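Local coordinates for conserved protein (Methanosarcina mazei, PDB 4DPO) that is of unknown function but belongs to the antibiotic biosynthesis monooxygenase family and may catalyse a related oxidation, at residues V28-Q33 and T110-Y115; N44-L49 and P100-C105; E51-E56 and S92-E97. All coordinates share one frame; numbering follows the deposited sequence.

Interaction 1 joins two neighbouring strands of the sheet. Interactions 2 and 3 join the two helices, 39-54 and 93-104, that pack on one side of that sheet. All three lie in the ferredoxin-like fold, as in relatives of this family, with strand order 59-67, 73-80, 26-33, 111-117. Interactions 2 and 3 share the helix pair. Their centres are about 12 Å apart, and they touch where Leu49 CD1 lies 3.6 Å from His94 CD2. Interaction 1 touches neither. Its centre is about 15 Å from that of interaction 2 and about 17 Å from that of interaction 3. It also faces the second subunit, which the two helical contacts do not reach. No active site is assigned.

Interaction 1 (V28-Q33 and T110-Y115); sequences VVAKNQ and TEINIY
The contact is an antiparallel strand pair in a ferredoxin-like sheet, and Val29 opposite Asn113 is one of its hydrogen-bonded pairs. Strands 28-33 and 111-115 run at 173° with their axes 4.8 Å apart. Val29 N donates to Asn113 O at 3.0 Å. Asn113 N returns a bond to Val29 O at 2.9 Å. Lys31 and Glu111 form the second such pair. Lys31 N reaches Glu111 O at 3.0 Å. Glu111 N reaches Lys31 O at 3.1 Å.

Side chains alternate between the two faces. Ala30 and Ile112 form a non-hydrogen-bonded pair on the face that looks to the helices, with Ala30 CB 4.4 Å from Ile112 CG1. Val28 and Ile114 share that face. Val29, Lys31, Glu111 and Asn113 point to the other face. There Val29 CG1 lies opposite the backbone N (chi1 177°), which leaves CG2 beside that N and turned to Tyr115. CG2 meets the ring at its edge, 3.5 Å from Tyr115 CE2. Lys31 NZ stands 4.6 Å from Glu111 OE2, too far for a salt bridge. Glu111 instead forms one with Lys31 of the second subunit.

Asn113 ND2 is likewise hydrogen-bonded to Glu67 of the second subunit, and Tyr115 pairs with a strand of that chain. The sheet therefore continues across the dimer interface. Within the chain, strand 73-80 lies along the other edge of strand 26-33, bonded through Val28, Ala30 and Asn32, so 26-33 is an inner strand and 111-117 an outermost one.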
loop_
_atom_site.group_PDB
_atom_site.type_symbol
_atom_site.label_atom_id
_atom_site.label_comp_id
_atom_site.label_asym_id
_atom_site.label_seq_id
_atom_site.Cartn_x
_atom_site.Cartn_y
_atom_site.Cartn_z
ATOM N N VAL A 28 2.692 -5.132 -2.936
ATOM C CA VAL A 28 2.869 -5.618 -1.604
ATOM C C VAL A 28 2.971 -4.474 -0.635
ATOM O O VAL A 28 3.554 -3.440 -0.951
ATOM C CB VAL A 28 4.099 -6.579 -1.431
ATOM C CG1 VAL A 28 4.663 -7.028 -2.793
ATOM C CG2 VAL A 28 5.184 -5.968 -0.509
ATOM N N VAL A 29 2.393 -4.666 0.544
ATOM C CA VAL A 29 2.523 -3.713 1.602
ATOM C C VAL A 29 3.283 -4.470 2.639
ATOM O O VAL A 29 2.816 -5.496 3.130
ATOM C CB VAL A 29 1.173 -3.311 2.163
ATOM C CG1 VAL A 29 1.362 -2.372 3.305
ATOM C CG2 VAL A 29 0.382 -2.691 1.116
ATOM N N ALA A 30 4.463 -3.982 2.965
ATOM C CA ALA A 30 5.263 -4.647 3.971
ATOM C C ALA A 30 5.574 -3.744 5.162
ATOM O O ALA A 30 6.560 -3.037 5.153
ATOM C CB ALA A 30 6.562 -5.242 3.352
ATOM N N LYS A 31 4.736 -3.794 6.193
ATOM C CA LYS A 31 4.879 -2.833 7.281
ATOM C C LYS A 31 5.848 -3.243 8.411
ATOM O O LYS A 31 5.698 -4.286 9.042
ATOM C CB LYS A 31 3.499 -2.507 7.817
ATOM C CG LYS A 31 3.456 -1.720 9.091
ATOM C CD LYS A 31 2.060 -1.218 9.171
ATOM C CE LYS A 31 1.556 -1.138 10.577
ATOM N NZ LYS A 31 0.061 -1.182 10.433
ATOM N N ASN A 32 6.854 -2.437 8.651
ATOM C CA ASN A 32 7.802 -2.775 9.679
ATOM C C ASN A 32 7.682 -1.886 10.911
ATOM O O ASN A 32 7.397 -0.658 10.801
ATOM C CB ASN A 32 9.189 -2.590 9.126
ATOM C CG ASN A 32 9.469 -3.517 8.011
ATOM O OD1 ASN A 32 9.489 -3.140 6.819
ATOM N ND2 ASN A 32 9.690 -4.759 8.373
ATOM N N GLN A 33 7.904 -2.475 12.090
ATOM C CA GLN A 33 8.113 -1.644 13.277
ATOM C C GLN A 33 9.538 -1.757 13.754
ATOM O O GLN A 33 10.039 -2.849 14.010
ATOM C CB GLN A 33 7.150 -1.948 14.391
ATOM C CG GLN A 33 7.244 -0.900 15.484
ATOM C CD GLN A 33 6.308 -1.194 16.613
ATOM O OE1 GLN A 33 5.189 -1.630 16.376
ATOM N NE2 GLN A 33 6.754 -0.987 17.852
ATOM N N THR A 110 7.823 -8.576 10.589
ATOM C CA THR A 110 7.305 -7.683 9.577
ATOM C C THR A 110 5.922 -8.182 9.104
ATOM O O THR A 110 5.773 -9.357 8.848
ATOM C CB THR A 110 8.342 -7.512 8.448
ATOM O OG1 THR A 110 7.693 -7.067 7.251
ATOM C CG2 THR A 110 9.086 -8.811 8.162
ATOM N N GLU A 111 4.904 -7.322 9.051
ATOM C CA GLU A 111 3.551 -7.740 8.640
ATOM C C GLU A 111 3.288 -7.374 7.143
ATOM O O GLU A 111 3.124 -6.211 6.785
ATOM C CB GLU A 111 2.503 -7.133 9.586
ATOM C CG GLU A 111 1.028 -7.248 9.065
ATOM C CD GLU A 111 0.026 -6.171 9.635
ATOM O OE1 GLU A 111 -0.938 -5.787 8.900
ATOM O OE2 GLU A 111 0.191 -5.731 10.815
ATOM N N ILE A 112 3.231 -8.388 6.297
ATOM C CA ILE A 112 3.175 -8.329 4.824
ATOM C C ILE A 112 1.815 -8.725 4.243
ATOM O O ILE A 112 1.276 -9.677 4.673
ATOM C CB ILE A 112 4.148 -9.390 4.252
ATOM C CG1 ILE A 112 5.531 -9.273 4.929
ATOM C CG2 ILE A 112 4.193 -9.326 2.750
ATOM C CD1 ILE A 112 6.592 -10.024 4.228
ATOM N N ASN A 113 1.279 -7.993 3.266
ATOM C CA ASN A 113 0.065 -8.398 2.583
ATOM C C ASN A 113 0.297 -8.254 1.120
ATOM O O ASN A 113 0.935 -7.262 0.693
ATOM C CB ASN A 113 -1.120 -7.516 2.970
ATOM C CG ASN A 113 -1.430 -7.584 4.448
ATOM O OD1 ASN A 113 -1.005 -6.724 5.198
ATOM N ND2 ASN A 113 -2.113 -8.632 4.880
ATOM N N ILE A 114 -0.188 -9.219 0.339
ATOM C CA ILE A 114 0.008 -9.190 -1.110
ATOM C C ILE A 114 -1.376 -9.022 -1.701
ATOM O O ILE A 114 -2.331 -9.771 -1.356
ATOM C CB ILE A 114 0.684 -10.487 -1.619
ATOM C CG1 ILE A 114 1.972 -10.818 -0.809
ATOM C CG2 ILE A 114 0.894 -10.454 -3.168
ATOM N N TYR A 115 -1.508 -8.046 -2.586
ATOM C CA TYR A 115 -2.784 -7.640 -3.135
ATOM C C TYR A 115 -2.870 -7.702 -4.649
ATOM O O TYR A 115 -1.893 -7.795 -5.317
ATOM C CB TYR A 115 -3.079 -6.210 -2.737
ATOM C CG TYR A 115 -3.147 -5.922 -1.273
ATOM C CD1 TYR A 115 -4.293 -6.125 -0.568
ATOM C CD2 TYR A 115 -2.080 -5.387 -0.616
ATOM C CE1 TYR A 115 -4.359 -5.840 0.768
ATOM C CE2 TYR A 115 -2.141 -5.099 0.713
ATOM C CZ TYR A 115 -3.285 -5.324 1.397
ATOM O OH TYR A 115 -3.338 -5.031 2.721
#

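Interaction 2 (N44-L49 and P100-C105); sequences NLCKSL and PLLSEC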
loop_
_atom_site.group_PDB
_atom_site.type_symbol
_atom_site.label_atom_id
_atom_site.label_comp_id
_atom_site.label_asym_id
_atom_site.label_seq_id
_atom_site.Cartn_x
_atom_site.Cartn_y
_atom_site.Cartn_z
ATOM N N ASN A 44 20.028 2.249 5.926
ATOM C CA ASN A 44 21.163 1.941 5.061
ATOM C C ASN A 44 20.985 0.619 4.370
ATOM O O ASN A 44 21.471 0.428 3.256
ATOM C CB ASN A 44 22.502 1.979 5.812
ATOM C CG ASN A 44 22.712 3.301 6.549
ATOM O OD1 ASN A 44 22.450 4.382 5.990
ATOM N ND2 ASN A 44 23.134 3.223 7.821
ATOM N N LEU A 45 20.273 -0.298 5.015
ATOM C CA LEU A 45 20.011 -1.607 4.377
ATOM C C LEU A 45 18.960 -1.550 3.257
ATOM O O LEU A 45 19.185 -2.139 2.194
ATOM C CB LEU A 45 19.676 -2.687 5.414
ATOM C CG LEU A 45 20.860 -3.095 6.301
ATOM C CD1 LEU A 45 20.352 -3.765 7.568
ATOM C CD2 LEU A 45 21.875 -3.924 5.499
ATOM N N CYS A 46 17.856 -0.815 3.469
ATOM C CA CYS A 46 16.941 -0.483 2.366
ATOM C C CYS A 46 17.597 0.195 1.164
ATOM O O CYS A 46 17.246 -0.127 0.038
ATOM C CB CYS A 46 15.799 0.396 2.814
ATOM S SG CYS A 46 14.856 -0.209 4.203
ATOM N N LYS A 47 18.534 1.138 1.391
ATOM C CA LYS A 47 19.233 1.840 0.284
ATOM C C LYS A 47 19.795 0.830 -0.674
ATOM O O LYS A 47 19.539 0.931 -1.896
ATOM C CB LYS A 47 20.320 2.804 0.767
ATOM N N SER A 48 20.482 -0.185 -0.153
ATOM C CA SER A 48 21.089 -1.155 -1.085
ATOM C C SER A 48 20.046 -2.053 -1.733
ATOM O O SER A 48 20.181 -2.514 -2.883
ATOM C CB SER A 48 22.204 -1.999 -0.410
ATOM O OG SER A 48 22.752 -1.354 0.730
ATOM N N LEU A 49 19.013 -2.335 -0.962
ATOM C CA LEU A 49 17.980 -3.236 -1.403
ATOM C C LEU A 49 17.155 -2.607 -2.518
ATOM O O LEU A 49 16.737 -3.319 -3.400
ATOM C CB LEU A 49 17.093 -3.636 -0.227
ATOM C CG LEU A 49 15.972 -4.629 -0.561
ATOM C CD1 LEU A 49 16.543 -5.913 -1.191
ATOM C CD2 LEU A 49 15.126 -4.911 0.655
ATOM N N PRO A 100 17.683 -10.965 5.949
ATOM C CA PRO A 100 17.926 -11.332 7.320
ATOM C C PRO A 100 18.475 -10.169 8.178
ATOM O O PRO A 100 18.158 -10.050 9.359
ATOM C CB PRO A 100 18.916 -12.470 7.158
ATOM C CG PRO A 100 18.589 -13.057 5.775
ATOM C CD PRO A 100 18.444 -11.810 5.014
ATOM N N LEU A 101 19.267 -9.299 7.570
ATOM C CA LEU A 101 19.889 -8.189 8.281
ATOM C C LEU A 101 18.839 -7.190 8.724
ATOM O O LEU A 101 18.794 -6.707 9.893
ATOM C CB LEU A 101 20.888 -7.512 7.348
ATOM C CG LEU A 101 21.998 -8.429 6.792
ATOM C CD1 LEU A 101 22.943 -7.681 5.815
ATOM C CD2 LEU A 101 22.793 -9.024 7.953
ATOM N N LEU A 102 17.986 -6.869 7.752
ATOM C CA LEU A 102 16.848 -5.999 7.937
ATOM C C LEU A 102 16.057 -6.485 9.123
ATOM O O LEU A 102 15.711 -5.700 9.980
ATOM C CB LEU A 102 16.009 -6.110 6.705
ATOM C CG LEU A 102 15.506 -4.832 6.077
ATOM C CD1 LEU A 102 16.480 -3.671 6.215
ATOM C CD2 LEU A 102 15.250 -5.147 4.610
ATOM N N SER A 103 15.806 -7.794 9.194
ATOM C CA SER A 103 15.072 -8.355 10.332
ATOM C C SER A 103 15.665 -8.203 11.741
ATOM O O SER A 103 14.926 -8.108 12.707
ATOM C CB SER A 103 14.733 -9.791 10.063
ATOM O OG SER A 103 13.695 -9.770 9.105
ATOM N N GLU A 104 16.990 -8.180 11.861
ATOM C CA GLU A 104 17.599 -7.853 13.157
ATOM C C GLU A 104 17.175 -6.449 13.688
ATOM O O GLU A 104 17.301 -6.180 14.882
ATOM C CB GLU A 104 19.131 -8.049 13.143
ATOM N N CYS A 105 16.626 -5.585 12.834
ATOM C CA CYS A 105 16.335 -4.214 13.251
ATOM C C CYS A 105 14.950 -4.034 13.879
ATOM O O CYS A 105 14.626 -2.962 14.387
ATOM C CB CYS A 105 16.546 -3.229 12.088
ATOM S SG CYS A 105 18.146 -3.437 11.193
#
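Leu45 and Leu102 meet with no aromatic ring between them, and the flat groups stand at the borders of the contact. Phe42 touches Leu102 and Cys105, while His94 and Tyr62 both touch Leu49. The contact itself is built from branched aliphatic chains and thiols.

Helices 44-49 and 100-104 pack side by side at 157°, close to antiparallel. Their axes are 10.1 Å apart, and the space between is filled mainly by leucines. The nearest backbones are those of Leu45 and Leu102, whose CA atoms are 6.5 Å apart. Leu45 is the main residue of the first helix. Its CB meets Leu102 CD1 at 3.4 Å. Its two methyl groups go to Leu101, with CD1 3.8 Å from Leu101 CB and CD2 3.9 Å from Leu101 CD1. The two side chains cross at about a right angle. Leu45 CG sits beside its own backbone N (chi1 -69°), and from there the branch spreads over Leu101.

Leu102 divides its two methyl groups. CD1 serves Leu45 and also lies 4.3 Å from Cys46 SG. CD2 meets Leu49 CD2 at 4.0 Å, again with the side chains at about a right angle. Leu49 CG stands opposite its backbone N (chi1 -178°), which carries CD2 to Leu102. Cys105 closes the end of the contact, its SG 4.3 Å from Leu45 CD1.

Val64 and Tyr62 of strand 59-67 touch Cys46 and Leu49, so the inner side meets the sheet, while Leu45 and Leu101 fill the outer side between the helices. No hydrogen bond crosses between the two segments. Their cohesion is apolar; water is kept from the inner part around Leu49, Leu102 and the cysteines, but Leu101 stays at the surface.

Interaction 3 (E51-E56 and S92-E97); sequences EETLKE and SDHFKE
His94 reaches across from its helix to Glu52, Thr53 and Glu56, and its ring is the centre of the contact. Its CG lies between the backbone N and the carbonyl carbon (chi1 52°), which swings the imidazole towards the end of helix 39-54. Glu52 CB covers one face of the ring. This is a CH-pi contact, with CB 3.5 Å from the centroid and 16° off the normal. The Glu52 chain then bends at its second torsion, and its carboxylate leads away. Ser92 OG lies over the opposite face, towards the rim.

The ring edge carries the polar contact. His94 NE2 donates a weak hydrogen bond to Glu56 OE2 at 2.8 Å, bent to 128° at the hydrogen. The Glu56 chain is extended beyond CG and comes from the direction opposite to His94. Its carboxylate stands nearly perpendicular to the ring. Thr53 OG1 sits near the same edge, 3.2 Å from His94 NE2, and is hydrogen-bonded to Leu49 O.

Ser92 is the N-cap of helix 93-104. Its OG accepts a weak bond from Phe95 N at 3.3 Å. The stronger partner of Glu56 OE2 is His89 ND1, and Ser92 OG is bonded to His89 O. The contact thus gathers the last turn of helix 39-54 and the loop after it, the start of helix 93-104, and His89 of helix 83-90, while Thr53 also rests on Tyr62 of strand 59-67.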
loop_
_atom_site.group_PDB
_atom_site.type_symbol
_atom_site.label_atom_id
_atom_site.label_comp_id
_atom_site.label_asym_id
_atom_site.label_seq_id
_atom_site.Cartn_x
_atom_site.Cartn_y
_atom_site.Cartn_z
ATOM N N GLU A 51 18.234 -0.054 -4.699
ATOM C CA GLU A 51 19.166 -0.023 -5.836
ATOM C C GLU A 51 19.118 -1.341 -6.578
ATOM O O GLU A 51 18.936 -1.357 -7.806
ATOM C CB GLU A 51 20.608 0.267 -5.389
ATOM N N GLU A 52 19.241 -2.457 -5.853
ATOM C CA GLU A 52 19.275 -3.740 -6.541
ATOM C C GLU A 52 17.942 -4.040 -7.171
ATOM O O GLU A 52 17.873 -4.361 -8.368
ATOM C CB GLU A 52 19.703 -4.857 -5.606
ATOM C CG GLU A 52 21.208 -4.907 -5.448
ATOM C CD GLU A 52 21.984 -4.660 -6.802
ATOM O OE1 GLU A 52 21.711 -5.326 -7.840
ATOM O OE2 GLU A 52 22.886 -3.785 -6.814
ATOM N N THR A 53 16.886 -3.883 -6.364
ATOM C CA THR A 53 15.565 -4.425 -6.675
ATOM C C THR A 53 14.929 -3.677 -7.836
ATOM O O THR A 53 14.272 -4.287 -8.710
ATOM C CB THR A 53 14.634 -4.394 -5.437
ATOM O OG1 THR A 53 15.186 -5.214 -4.403
ATOM C CG2 THR A 53 13.214 -4.885 -5.790
ATOM N N LEU A 54 15.128 -2.357 -7.837
ATOM C CA LEU A 54 14.645 -1.536 -8.948
ATOM C C LEU A 54 15.197 -2.033 -10.281
ATOM O O LEU A 54 14.571 -1.767 -11.311
ATOM C CB LEU A 54 14.992 -0.061 -8.804
ATOM C CG LEU A 54 14.071 0.720 -7.895
ATOM C CD1 LEU A 54 14.542 2.183 -7.744
ATOM C CD2 LEU A 54 12.598 0.626 -8.318
ATOM N N LYS A 55 16.341 -2.737 -10.272
ATOM C CA LYS A 55 16.954 -3.206 -11.529
ATOM C C LYS A 55 16.365 -4.522 -12.034
ATOM O O LYS A 55 16.706 -4.950 -13.124
ATOM C CB LYS A 55 18.509 -3.245 -11.472
ATOM N N GLU A 56 15.457 -5.143 -11.276
ATOM C CA GLU A 56 14.921 -6.460 -11.651
ATOM C C GLU A 56 13.842 -6.343 -12.682
ATOM O O GLU A 56 13.147 -5.341 -12.743
ATOM C CB GLU A 56 14.289 -7.144 -10.465
ATOM C CG GLU A 56 15.207 -7.372 -9.331
ATOM C CD GLU A 56 14.637 -8.369 -8.309
ATOM O OE1 GLU A 56 14.034 -9.400 -8.752
ATOM O OE2 GLU A 56 14.826 -8.118 -7.077
ATOM N N SER A 92 15.738 -13.916 -4.928
ATOM C CA SER A 92 16.955 -13.257 -5.417
ATOM C C SER A 92 18.108 -13.185 -4.362
ATOM O O SER A 92 17.871 -13.230 -3.135
ATOM C CB SER A 92 16.624 -11.875 -5.975
ATOM O OG SER A 92 16.643 -10.910 -4.942
ATOM N N ASP A 93 19.337 -13.064 -4.857
ATOM C CA ASP A 93 20.513 -12.944 -4.018
ATOM C C ASP A 93 20.466 -11.781 -3.034
ATOM O O ASP A 93 20.755 -11.954 -1.853
ATOM C CB ASP A 93 21.746 -12.818 -4.916
ATOM C CG ASP A 93 22.100 -14.154 -5.624
ATOM O OD1 ASP A 93 21.465 -15.198 -5.298
ATOM O OD2 ASP A 93 23.012 -14.159 -6.501
ATOM N N HIS A 94 20.123 -10.587 -3.506
ATOM C CA HIS A 94 20.107 -9.419 -2.610
ATOM C C HIS A 94 19.013 -9.581 -1.536
ATOM O O HIS A 94 19.216 -9.312 -0.335
ATOM C CB HIS A 94 20.026 -8.047 -3.368
ATOM C CG HIS A 94 18.912 -7.954 -4.374
ATOM N ND1 HIS A 94 18.981 -8.536 -5.625
ATOM C CD2 HIS A 94 17.702 -7.344 -4.315
ATOM C CE1 HIS A 94 17.856 -8.309 -6.283
ATOM N NE2 HIS A 94 17.064 -7.588 -5.510
ATOM N N PHE A 95 17.846 -10.043 -1.964
ATOM C CA PHE A 95 16.806 -10.219 -1.017
ATOM C C PHE A 95 17.356 -11.159 0.033
ATOM O O PHE A 95 17.344 -10.826 1.239
ATOM C CB PHE A 95 15.551 -10.804 -1.634
ATOM C CG PHE A 95 14.492 -10.998 -0.629
ATOM C CD1 PHE A 95 13.786 -9.885 -0.121
ATOM C CD2 PHE A 95 14.252 -12.252 -0.088
ATOM C CE1 PHE A 95 12.805 -10.037 0.877
ATOM C CE2 PHE A 95 13.288 -12.417 0.909
ATOM C CZ PHE A 95 12.545 -11.308 1.384
ATOM N N LYS A 96 17.849 -12.314 -0.458
ATOM C CA LYS A 96 18.337 -13.404 0.369
ATOM C C LYS A 96 19.358 -12.882 1.418
ATOM O O LYS A 96 19.249 -13.216 2.631
ATOM C CB LYS A 96 18.902 -14.566 -0.497
ATOM C CG LYS A 96 17.904 -15.678 -1.054
ATOM N N GLU A 97 20.312 -12.043 0.976
ATOM C CA GLU A 97 21.336 -11.480 1.868
ATOM C C GLU A 97 20.805 -10.367 2.820
ATOM O O GLU A 97 21.266 -10.213 3.968
ATOM C CB GLU A 97 22.560 -11.003 1.063
#